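Local coordinates for competence damage-inducible protein A (Klebsiella pneumoniae subsp. pneumoniae MGH 78578, PDB 5V01), which is of unknown function but belongs to the CinA family, which includes nicotinamide mononucleotide deamidases, at residues D122-G127 against T141-F146. Sequence-based numbering, arbitrary orientation.
Sequences DGTPAG and TKRMCF
Phe-146 N donates to Gly-127 O at 2.9 Å, the one hydrogen bond between 122-127 and 141-146. The bond is nearly straight at the hydrogen, but the donor stands above the carbonyl plane. Cys-145 CA adds a CA-H...O contact to Gly-127 O at 3.4 Å. Gly-127 CA makes another, to Phe-146 O. The missing side chain of Gly-127 lets Phe-146 O come this close.

Cys-145 and Arg-143 each have two conformers, so their side-chain contacts hold for one of them and are less certain. In that conformer Cys-145 SG is anti to its backbone N (chi1 -156°). It reaches the backbone of the loop, 4.0 Å from Ala-126 O and 3.9 Å from Gly-127 C, with Pro-125 CB a looser apolar neighbour. Arg-143 runs extended from CG to NE. Pro-125 CD sits at the edge of its guanidinium, 4.0 Å from Arg-143 NH2, and the two side chains cross at about a right angle. Of the Phe-146 side chain, CB and CD2 come closest to Gly-127 O, CD2 at 3.9 Å.

Within the loop, Asp-122 OD1 accepts from Thr-124 N at 3.0 Å, forming an Asx turn, and from Thr-124 OG1 at 2.8 Å. Both donors approach from the same face of the carboxylate.

The loop leads into strand 128-135, which pairs antiparallel with 138-145, an outermost strand within this chain. Arg-143 also touches Thr-128 and Trp-130, while Phe-146 packs on Lys-156 and Ala-157 of helix 150-169.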
ATOM      1  N   ASP A 122     -23.000  -3.933 -11.856  1.00 46.42           N
ATOM      2  CA  ASP A 122     -23.851  -2.919 -12.500  1.00 47.92           C
ATOM      3  C   ASP A 122     -23.567  -2.671 -14.000  1.00 42.95           C
ATOM      4  O   ASP A 122     -24.155  -1.762 -14.589  1.00 47.45           O
ATOM      5  CB  ASP A 122     -23.748  -1.596 -11.729  1.00 44.72           C
ATOM      6  CG  ASP A 122     -22.329  -1.028 -11.703  1.00 49.08           C
ATOM      7  OD1 ASP A 122     -21.434  -1.554 -12.412  1.00 46.56           O
ATOM      8  OD2 ASP A 122     -22.113  -0.057 -10.952  1.00 46.54           O
ATOM      9  N   GLY A 123     -22.667  -3.448 -14.605  1.00 40.72           N
ATOM     10  CA  GLY A 123     -22.315  -3.294 -16.022  1.00 38.69           C
ATOM     11  C   GLY A 123     -21.157  -2.355 -16.332  1.00 38.03           C
ATOM     12  O   GLY A 123     -20.831  -2.156 -17.502  1.00 41.45           O
ATOM     13  N   THR A 124     -20.520  -1.785 -15.306  1.00 38.15           N
ATOM     14  CA  THR A 124     -19.360  -0.918 -15.521  1.00 34.40           C
ATOM     15  C   THR A 124     -18.253  -1.739 -16.206  1.00 31.91           C
ATOM     16  O   THR A 124     -17.881  -2.804 -15.694  1.00 30.48           O
ATOM     17  CB  THR A 124     -18.840  -0.320 -14.198  1.00 33.59           C
ATOM     18  OG1 THR A 124     -19.875   0.448 -13.573  1.00 32.96           O
ATOM     19  CG2 THR A 124     -17.634   0.591 -14.439  1.00 35.32           C
ATOM     20  N   PRO A 125     -17.742  -1.267 -17.363  1.00 32.57           N
ATOM     21  CA  PRO A 125     -16.723  -2.040 -18.084  1.00 33.86           C
ATOM     22  C   PRO A 125     -15.423  -2.232 -17.315  1.00 30.34           C
ATOM     23  O   PRO A 125     -14.993  -1.327 -16.582  1.00 30.15           O
ATOM     24  CB  PRO A 125     -16.440  -1.189 -19.328  1.00 33.37           C
ATOM     25  CG  PRO A 125     -17.592  -0.268 -19.459  1.00 36.75           C
ATOM     26  CD  PRO A 125     -18.078  -0.017 -18.076  1.00 34.72           C
ATOM     27  N   ALA A 126     -14.805  -3.400 -17.489  1.00 34.25           N
ATOM     28  CA  ALA A 126     -13.438  -3.635 -17.022  1.00 31.11           C
ATOM     29  C   ALA A 126     -12.539  -2.549 -17.598  1.00 27.42           C
ATOM     30  O   ALA A 126     -12.685  -2.165 -18.752  1.00 31.20           O
ATOM     31  CB  ALA A 126     -12.943  -5.011 -17.450  1.00 37.39           C
ATOM     32  N   GLY A 127     -11.649  -2.034 -16.767  1.00 25.47           N
ATOM     33  CA  GLY A 127     -10.771  -0.948 -17.161  1.00 24.97           C
ATOM     34  C   GLY A 127     -11.219   0.420 -16.669  1.00 21.23           C
ATOM     35  O   GLY A 127     -10.460   1.386 -16.766  1.00 22.73           O
ATOM     36  N   THR A 141     -12.226  15.037  -9.257  1.00 16.10           N
ATOM     37  CA  THR A 141     -12.330  13.639  -9.621  1.00 16.43           C
ATOM     38  C   THR A 141     -12.264  13.452 -11.123  1.00 16.48           C
ATOM     39  O   THR A 141     -12.521  14.380 -11.891  1.00 19.33           O
ATOM     40  CB  THR A 141     -13.643  13.020  -9.117  1.00 16.54           C
ATOM     41  OG1 THR A 141     -14.742  13.692  -9.772  1.00 21.79           O
ATOM     42  CG2 THR A 141     -13.737  13.136  -7.606  1.00 18.99           C
ATOM     43  N   LYS A 142     -11.953  12.232 -11.536  1.00 15.00           N
ATOM     44  CA  LYS A 142     -11.885  11.875 -12.949  1.00 16.05           C
ATOM     45  C   LYS A 142     -12.130  10.402 -13.139  1.00 15.80           C
ATOM     46  O   LYS A 142     -11.560   9.585 -12.415  1.00 15.39           O
ATOM     47  CB  LYS A 142     -10.504  12.215 -13.526  1.00 17.99           C
ATOM     48  CG  LYS A 142     -10.283  11.854 -14.992  1.00 20.01           C
ATOM     49  CD  LYS A 142     -10.843  12.933 -15.895  1.00 24.54           C
ATOM     50  CE  LYS A 142     -10.337  12.789 -17.315  1.00 28.74           C
ATOM     51  NZ  LYS A 142     -11.275  12.001 -18.149  1.00 39.79           N
ATOM     52  N   ARG A 143     -12.976  10.067 -14.109  0.50 16.37           N
ATOM     53  CA  ARG A 143     -13.199   8.690 -14.546  0.50 17.09           C
ATOM     54  C   ARG A 143     -12.398   8.437 -15.810  0.50 17.87           C
ATOM     55  O   ARG A 143     -12.474   9.223 -16.761  0.50 21.70           O
ATOM     56  CB  ARG A 143     -14.680   8.464 -14.833  0.50 18.26           C
ATOM     57  CG  ARG A 143     -15.033   7.068 -15.320  0.50 21.32           C
ATOM     58  CD  ARG A 143     -16.516   6.974 -15.675  0.50 24.95           C
ATOM     59  NE  ARG A 143     -16.930   5.622 -16.046  0.50 28.14           N
ATOM     60  CZ  ARG A 143     -16.720   5.069 -17.241  0.50 29.58           C
ATOM     61  NH1 ARG A 143     -16.095   5.760 -18.188  0.50 29.67           N
ATOM     62  NH2 ARG A 143     -17.133   3.823 -17.490  0.50 28.44           N
ATOM     63  N   MET A 144     -11.634   7.346 -15.811  1.00 17.21           N
ATOM     64  CA  MET A 144     -10.849   6.913 -16.983  1.00 17.48           C
ATOM     65  C   MET A 144     -11.267   5.500 -17.369  1.00 20.43           C
ATOM     66  O   MET A 144     -11.770   4.751 -16.526  1.00 20.77           O
ATOM     67  CB  MET A 144      -9.343   6.930 -16.679  1.00 18.33           C
ATOM     68  CG  MET A 144      -8.765   8.299 -16.370  1.00 20.43           C
ATOM     69  SD  MET A 144      -8.795   9.378 -17.797  1.00 23.77           S
ATOM     70  CE  MET A 144      -7.484   8.701 -18.816  1.00 27.97           C
ATOM     71  N   CYS A 145     -11.123   5.127 -18.644  0.50 23.89           N
ATOM     72  CA  CYS A 145     -11.271   3.709 -19.050  0.50 26.86           C
ATOM     73  C   CYS A 145     -10.018   3.276 -19.803  0.50 25.84           C
ATOM     74  O   CYS A 145      -9.817   3.648 -20.957  0.50 32.77           O
ATOM     75  CB  CYS A 145     -12.545   3.441 -19.872  0.50 30.27           C
ATOM     76  SG  CYS A 145     -13.141   1.714 -19.820  0.50 35.03           S
ATOM     77  N   PHE A 146      -9.193   2.473 -19.133  1.00 23.09           N
ATOM     78  CA  PHE A 146      -7.896   2.010 -19.637  1.00 22.78           C
ATOM     79  C   PHE A 146      -8.033   0.669 -20.320  1.00 26.26           C
ATOM     80  O   PHE A 146      -8.818  -0.185 -19.890  1.00 28.60           O
ATOM     81  CB  PHE A 146      -6.903   1.853 -18.485  1.00 22.35           C
ATOM     82  CG  PHE A 146      -6.628   3.123 -17.738  1.00 19.69           C
ATOM     83  CD1 PHE A 146      -5.899   4.153 -18.315  1.00 19.99           C
ATOM     84  CD2 PHE A 146      -7.078   3.278 -16.443  1.00 17.58           C
ATOM     85  CE1 PHE A 146      -5.639   5.320 -17.609  1.00 19.45           C
ATOM     86  CE2 PHE A 146      -6.826   4.436 -15.732  1.00 18.00           C
ATOM     87  CZ  PHE A 146      -6.098   5.464 -16.312  1.00 16.99           C
TER